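Local coordinates for d-3-phosphoglycerate dehydrogenase oxidoreductase protein (Ralstonia solanacearum, PDB 3GG9) that probably oxidises D-3-phosphoglycerate with NAD as cofactor, as a member of the D-isomer specific 2-hydroxyacid dehydrogenase family, at the interface of chains A and B. Sequence-based numbering; all coordinates share one arbitrary frame. Chains: chain A/B, d-3-phosphoglycerate dehydrogenase oxidoreductase protein.

The interface of chains A and B. Residues chain A 297-299, 301; chain B 129-130, 133, 139.
A:Ile301 lies over one face of the B:Tyr129 ring, and its two branches share the aromatic surface. A:Ile301 CG2 sits above the middle of the B:Tyr129 ring, 3.8 Å from its centroid, in a CH-pi contact, while A:Ile301 CD1 lies 3.6 Å from B:Tyr129 CD2. CG1 of A:Ile301 is tucked between its own backbone N and carbonyl carbon (chi1 54°), and the extended step beyond it carries CD1 along the ring towards the root of the tyrosine. A:Pro299 continues this apolar centre: its ring crosses the tyrosine side chain at roughly a right angle, with its CD against B:Tyr129 CB and its CG close to B:Tyr129 CD1. The CB-CG edge of the same ring meets the backbone of B:Gln139, with A:Pro299 CG 3.6 Å from B:Gln139 CA. The proline thus touches both helix 126-134 of chain B and the loop that follows it.

Next to the tyrosine in the sequence and one helical turn further on, B:Val130 and B:Leu133 extend the packing along the end of strand 295-297 of chain A. The CG2 methyl of B:Val130 meets A:Thr298 CG2 at 3.7 Å, and CD2 of B:Leu133 approaches the A:Cys297 carbonyl. That oxygen is joined to the helix by water 1, which lies 2.6 Å from A:Cys297 O and 2.9 Å from B:Val130 O.

This patch forms part of a two-fold symmetric interface between identical chains, consistent with a dimer, and its twin recurs with the chains exchanged. At the opposite rim, the aliphatic part of B:Gln139 runs antiparallel past A:Ile301, CG beside the CG2 methyl, and delivers its amide to the loop of chain A. B:Gln139 NE2 donates an almost straight hydrogen bond of 2.9 Å to A:Pro299 O, which lies in the plane of the amide and receives the N-H nearly end-on, with a C=O...N angle of 165°.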
loop_
_atom_site.group_PDB
_atom_site.type_symbol
_atom_site.label_atom_id
_atom_site.label_comp_id
_atom_site.label_asym_id
_atom_site.label_seq_id
_atom_site.Cartn_x
_atom_site.Cartn_y
_atom_site.Cartn_z
ATOM N N CYS A 297 -5.453 0.740 -10.498
ATOM C CA CYS A 297 -6.711 -0.024 -10.513
ATOM C C CYS A 297 -6.482 -1.421 -10.003
ATOM O O CYS A 297 -5.594 -2.135 -10.503
ATOM C CB CYS A 297 -7.260 -0.138 -11.926
ATOM S SG CYS A 297 -7.465 1.407 -12.803
ATOM N N THR A 298 -7.272 -1.804 -8.999
ATOM C CA THR A 298 -7.297 -3.166 -8.516
ATOM C C THR A 298 -8.630 -3.785 -8.878
ATOM O O THR A 298 -9.645 -3.070 -9.038
ATOM C CB THR A 298 -7.144 -3.194 -6.978
ATOM O OG1 THR A 298 -8.062 -2.245 -6.446
ATOM C CG2 THR A 298 -5.734 -2.817 -6.605
ATOM N N PRO A 299 -8.654 -5.125 -9.015
ATOM C CA PRO A 299 -9.845 -5.792 -9.519
ATOM C C PRO A 299 -10.887 -6.154 -8.463
ATOM O O PRO A 299 -11.121 -7.333 -8.187
ATOM C CB PRO A 299 -9.264 -7.053 -10.180
ATOM C CG PRO A 299 -8.088 -7.371 -9.320
ATOM C CD PRO A 299 -7.531 -6.062 -8.843
ATOM N N ILE A 301 -11.121 -6.012 -5.154
ATOM C CA ILE A 301 -10.585 -6.882 -4.064
ATOM C C ILE A 301 -10.884 -6.385 -2.650
ATOM O O ILE A 301 -10.441 -6.993 -1.653
ATOM C CB ILE A 301 -9.075 -7.116 -4.235
ATOM C CG1 ILE A 301 -8.315 -5.767 -4.350
ATOM C CG2 ILE A 301 -8.848 -8.038 -5.449
ATOM C CD1 ILE A 301 -6.782 -5.883 -4.505
ATOM N N TYR B 129 -1.884 -8.051 -7.942
ATOM C CA TYR B 129 -3.239 -7.890 -8.499
ATOM C C TYR B 129 -3.260 -6.817 -9.584
ATOM O O TYR B 129 -3.903 -6.996 -10.609
ATOM C CB TYR B 129 -4.251 -7.537 -7.421
ATOM C CG TYR B 129 -4.889 -8.688 -6.677
ATOM C CD1 TYR B 129 -5.641 -9.655 -7.342
ATOM C CD2 TYR B 129 -4.757 -8.787 -5.282
ATOM C CE1 TYR B 129 -6.242 -10.692 -6.649
ATOM C CE2 TYR B 129 -5.343 -9.825 -4.584
ATOM C CZ TYR B 129 -6.080 -10.766 -5.254
ATOM O OH TYR B 129 -6.688 -11.754 -4.525
ATOM N N VAL B 130 -2.565 -5.704 -9.342
ATOM C CA VAL B 130 -2.498 -4.575 -10.296
ATOM C C VAL B 130 -1.858 -4.987 -11.631
ATOM O O VAL B 130 -2.393 -4.680 -12.689
ATOM C CB VAL B 130 -1.757 -3.342 -9.650
ATOM C CG1 VAL B 130 -1.343 -2.301 -10.684
ATOM C CG2 VAL B 130 -2.628 -2.683 -8.593
ATOM N N LEU B 133 -4.038 -7.520 -13.555
ATOM C CA LEU B 133 -5.200 -6.861 -14.162
ATOM C C LEU B 133 -4.782 -6.150 -15.448
ATOM O O LEU B 133 -5.472 -6.274 -16.468
ATOM C CB LEU B 133 -5.931 -5.903 -13.188
ATOM C CG LEU B 133 -7.110 -5.060 -13.749
ATOM C CD1 LEU B 133 -8.211 -5.841 -14.486
ATOM C CD2 LEU B 133 -7.759 -4.180 -12.699
ATOM N N GLN B 139 -8.586 -10.451 -11.164
ATOM C CA GLN B 139 -8.582 -10.895 -9.769
ATOM C C GLN B 139 -7.703 -12.125 -9.611
ATOM O O GLN B 139 -8.121 -13.143 -9.071
ATOM C CB GLN B 139 -10.008 -11.109 -9.268
ATOM C CG GLN B 139 -10.196 -10.813 -7.800
ATOM C CD GLN B 139 -11.630 -10.968 -7.365
ATOM O OE1 GLN B 139 -12.082 -12.067 -7.047
ATOM N NE2 GLN B 139 -12.352 -9.864 -7.330
HETATM O O HOH W 1 -4.269 -2.517 -12.753
#